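Local coordinates for halorhodopsin (PDB 2JAF), which uses light absorbed by its retinal chromophore to pump chloride ions across the membrane into the cell, at the interface of chains A and B. Sequence-based numbering; all coordinates share one arbitrary frame. Chains: chain A/B, Halorhodopsin.

Contact 1: the interface of chains A and B. Residues chain A 61, 64-65, 68, 118, 121; chain B 136, 139-140, 174.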
# COMPACT_ATOMS: atom_id res chain seq x y z
N LEU A 61 16.40 6.96 -14.15
CA LEU A 61 15.52 6.63 -13.03
C LEU A 61 14.22 7.42 -13.07
O LEU A 61 13.14 6.88 -12.83
CB LEU A 61 16.24 6.89 -11.71
CG LEU A 61 15.45 6.62 -10.42
CD1 LEU A 61 14.99 5.17 -10.39
CD2 LEU A 61 16.32 6.94 -9.22
N GLY A 64 11.98 6.15 -15.85
CA GLY A 64 11.18 4.99 -15.52
C GLY A 64 9.95 5.34 -14.70
O GLY A 64 8.85 4.85 -14.97
N ALA A 65 10.14 6.18 -13.69
CA ALA A 65 9.04 6.60 -12.84
C ALA A 65 8.00 7.32 -13.69
O ALA A 65 6.79 7.18 -13.48
CB ALA A 65 9.55 7.52 -11.74
N MET A 68 5.73 5.02 -15.97
CA MET A 68 4.64 4.35 -15.29
C MET A 68 3.40 5.17 -15.04
O MET A 68 2.35 4.62 -14.74
CB MET A 68 5.13 3.76 -13.99
CG MET A 68 5.95 2.52 -14.21
SD MET A 68 6.14 1.69 -12.67
CE MET A 68 7.60 2.52 -12.07
N MET A 118 3.17 8.08 -7.88
CA MET A 118 4.20 8.01 -8.91
C MET A 118 4.52 9.40 -9.46
O MET A 118 5.67 9.71 -9.78
CB MET A 118 3.79 7.07 -10.04
CG MET A 118 4.00 5.60 -9.70
SD MET A 118 5.70 5.27 -9.16
CE MET A 118 5.53 5.40 -7.39
N LEU A 121 6.61 10.86 -6.89
CA LEU A 121 7.92 10.22 -6.87
C LEU A 121 8.79 10.87 -7.94
O LEU A 121 9.95 11.23 -7.69
CB LEU A 121 7.78 8.72 -7.15
CG LEU A 121 9.11 7.97 -7.31
CD1 LEU A 121 9.95 8.12 -6.05
CD2 LEU A 121 8.83 6.50 -7.61
N THR B 136 10.86 3.03 -6.98
CA THR B 136 10.27 2.86 -8.30
C THR B 136 9.98 1.41 -8.62
O THR B 136 8.95 1.08 -9.20
CB THR B 136 11.21 3.42 -9.38
OG1 THR B 136 11.58 4.77 -9.05
CG2 THR B 136 10.53 3.41 -10.73
N ALA B 139 6.95 0.03 -6.64
CA ALA B 139 5.72 0.55 -7.20
C ALA B 139 5.36 -0.22 -8.45
O ALA B 139 4.21 -0.58 -8.67
CB ALA B 139 5.88 2.03 -7.52
N ALA B 140 6.37 -0.49 -9.28
CA ALA B 140 6.15 -1.23 -10.52
C ALA B 140 5.69 -2.63 -10.19
O ALA B 140 4.83 -3.21 -10.87
CB ALA B 140 7.44 -1.28 -11.35
N VAL B 174 9.48 -3.43 -16.16
CA VAL B 174 10.08 -2.31 -15.43
C VAL B 174 10.90 -2.89 -14.28
O VAL B 174 12.02 -2.43 -14.01
CB VAL B 174 9.02 -1.36 -14.85
CG1 VAL B 174 9.71 -0.29 -14.00
CG2 VAL B 174 8.22 -0.72 -15.97
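A:Met68 and B:Thr136 meet with no ring or other flat side chain between them; a flat group that takes part is the peptide carbonyl of B:Thr136, whose O has the methyl CE of A:Met68 3.5 Å away, approaching from above the carbonyl plane and not in it. The patch is a worked example of membrane helices packed through small residues and flexible thioethers. Helix 131-153 of chain B lays B:Thr136 against helices 58-82 and 106-127 of chain A, and the two branches of the threonine turn to different neighbours. Its methyl CG2, anti to the backbone N (OG1 at chi1 -53°), faces A:Met68 CE at 3.3 Å, closer than methyls normally pack. Its hydroxyl OG1 is approached by two leucine methyls, A:Leu121 CD2 at 3.6 Å and A:Leu61 CD1 at 3.7 Å; the A:Leu121 side chain crosses that of the threonine at about a right angle.

A:Met68 runs nearly straight as far as its sulfur and then bends at chi3 (-88°), which carries CE toward the threonine while SD rests 3.5 Å from B:Ala140 CB. From helix 158-180, B:Val174 sends CG1 to within 4.0 Å of the same CE, so B:Thr136, B:Ala140 and B:Val174 all touch this thioether end. A second methionine, A:Met118, is folded at both chi2 and chi3 and brings CE to 3.4 Å from B:Ala139 CB, again a close fit.

Contact 2: the interface of chains A and B. Residues chain A 75, 78-79, 82, 84; chain B 150, 153-154, 164.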
# COMPACT_ATOMS: atom_id res chain seq x y z
N SER A 75 -4.29 1.26 -17.04
CA SER A 75 -4.87 0.25 -16.17
C SER A 75 -6.19 0.75 -15.59
O SER A 75 -7.17 0.01 -15.53
CB SER A 75 -3.92 -0.08 -15.02
OG SER A 75 -4.54 -0.90 -14.05
N LEU A 78 -8.99 0.77 -18.23
CA LEU A 78 -9.42 -0.58 -18.58
C LEU A 78 -10.37 -1.08 -17.48
O LEU A 78 -11.36 -1.75 -17.76
CB LEU A 78 -8.22 -1.53 -18.66
CG LEU A 78 -7.17 -1.24 -19.73
CD1 LEU A 78 -6.02 -2.23 -19.60
CD2 LEU A 78 -7.81 -1.33 -21.12
N GLY A 79 -10.06 -0.74 -16.24
CA GLY A 79 -10.91 -1.14 -15.14
C GLY A 79 -12.29 -0.54 -15.33
O GLY A 79 -13.31 -1.22 -15.14
N SER A 82 -14.12 -1.97 -18.67
CA SER A 82 -14.57 -3.34 -18.44
C SER A 82 -15.71 -3.44 -17.43
O SER A 82 -16.39 -4.47 -17.36
CB SER A 82 -13.41 -4.19 -17.94
OG SER A 82 -13.13 -3.90 -16.58
N LEU A 84 -15.26 -3.49 -14.30
CA LEU A 84 -14.71 -4.07 -13.08
C LEU A 84 -14.73 -3.09 -11.91
O LEU A 84 -15.11 -3.44 -10.80
CB LEU A 84 -13.27 -4.54 -13.31
CG LEU A 84 -12.54 -5.08 -12.07
CD1 LEU A 84 -13.16 -6.40 -11.64
CD2 LEU A 84 -11.05 -5.28 -12.38
N ALA B 150 -6.58 -7.92 -11.38
CA ALA B 150 -7.64 -7.37 -12.21
C ALA B 150 -7.94 -8.30 -13.38
O ALA B 150 -9.09 -8.49 -13.76
CB ALA B 150 -7.26 -5.99 -12.72
N MET B 153 -10.05 -11.11 -12.01
CA MET B 153 -11.39 -10.70 -11.57
C MET B 153 -12.32 -10.16 -12.66
O MET B 153 -13.53 -10.06 -12.44
CB MET B 153 -11.27 -9.65 -10.46
CG MET B 153 -10.58 -10.15 -9.20
SD MET B 153 -11.44 -11.52 -8.39
CE MET B 153 -10.55 -12.95 -9.09
N THR B 154 -11.76 -9.79 -13.81
CA THR B 154 -12.56 -9.23 -14.90
C THR B 154 -13.44 -10.29 -15.57
O THR B 154 -12.95 -11.33 -15.99
CB THR B 154 -11.64 -8.56 -15.93
OG1 THR B 154 -11.02 -7.42 -15.31
CG2 THR B 154 -12.44 -8.10 -17.16
N PHE B 164 -5.32 -6.66 -19.30
CA PHE B 164 -4.72 -6.49 -17.98
C PHE B 164 -3.46 -7.35 -17.88
O PHE B 164 -2.45 -6.95 -17.29
CB PHE B 164 -5.69 -6.88 -16.86
CG PHE B 164 -6.61 -5.77 -16.42
CD1 PHE B 164 -6.09 -4.56 -15.94
CD2 PHE B 164 -8.00 -5.93 -16.44
CE1 PHE B 164 -6.93 -3.54 -15.49
CE2 PHE B 164 -8.85 -4.91 -16.00
CZ PHE B 164 -8.32 -3.72 -15.52
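The C-terminal end of helix 58-82 and the turn that follows it in chain A form a helix-end contact: A:Leu84 leans on B:Ala150, B:Met153 and B:Thr154 at the close of helix 131-153, while the helix itself receives B:Phe164 from helix 158-180. The two methyls of A:Leu84 divide the work. CD2 lies 3.6 Å from the hydroxyl OG1 of B:Thr154 and also touches B:Ala150 CB, whereas CD1 sits against B:Met153, 3.9 Å from its CB. That threonine hydroxyl is held from within its own chain, donating to the carbonyl O of B:Ala150 at 2.7 Å from 38° out of the carbonyl plane.

B:Phe164 comes edge-on. Its CZ is 3.5 Å from the backbone N of A:Gly79, and CE1 is 3.6 Å from the carbonyl O of A:Ser75; A:Gly79 CA and A:Ser75 OG lie at the ring edge in its plane. One face carries B:Ala150 CB, over the ring centre, so the same alanine methyl supports the phenylalanine and meets A:Leu84. The ring edge rests against the helix backbone at A:Gly79, with B:Phe164 CZ 3.7 Å from A:Gly79 CA.

A:Ser82 organises the turn behind this surface. Its chi1 near 75° turns OG back over its own helix, where the one hydroxyl hydrogen is shared or alternates between A:Leu78 O and A:Gly79 O; the approach to A:Leu78 O lies nearer its carbonyl plane. The same OG accepts the N-H of A:Leu84 at 3.2 Å along a fairly straight path (162° at H). An alanine here would keep CB near B:Thr154 but remove OG, and would probably leave the A:Leu84 N-H without its acceptor and the leucine less firmly aimed at chain B. In the deposited assembly the site joins two chains near the ends of their helices, and may help fix how they tilt against each other.

About 21 Å separates the C-alpha centres of contact 1 and contact 2, yet both draw on the same elements: helix 58-82 of chain A, and helices 131-153 and 158-180 of chain B. Contact 1 adds helix 106-127 of chain A, and contact 2 reaches into the loops beyond two helix ends. Two widely spaced patches along one helix would probably restrain both the separation and the tilt of neighbouring molecules. Because different surfaces of identical chains meet, without an exact two-fold, the arrangement suits a closed ring such as the three-copy deposited assembly, although the structure alone does not prove that oligomer in the membrane.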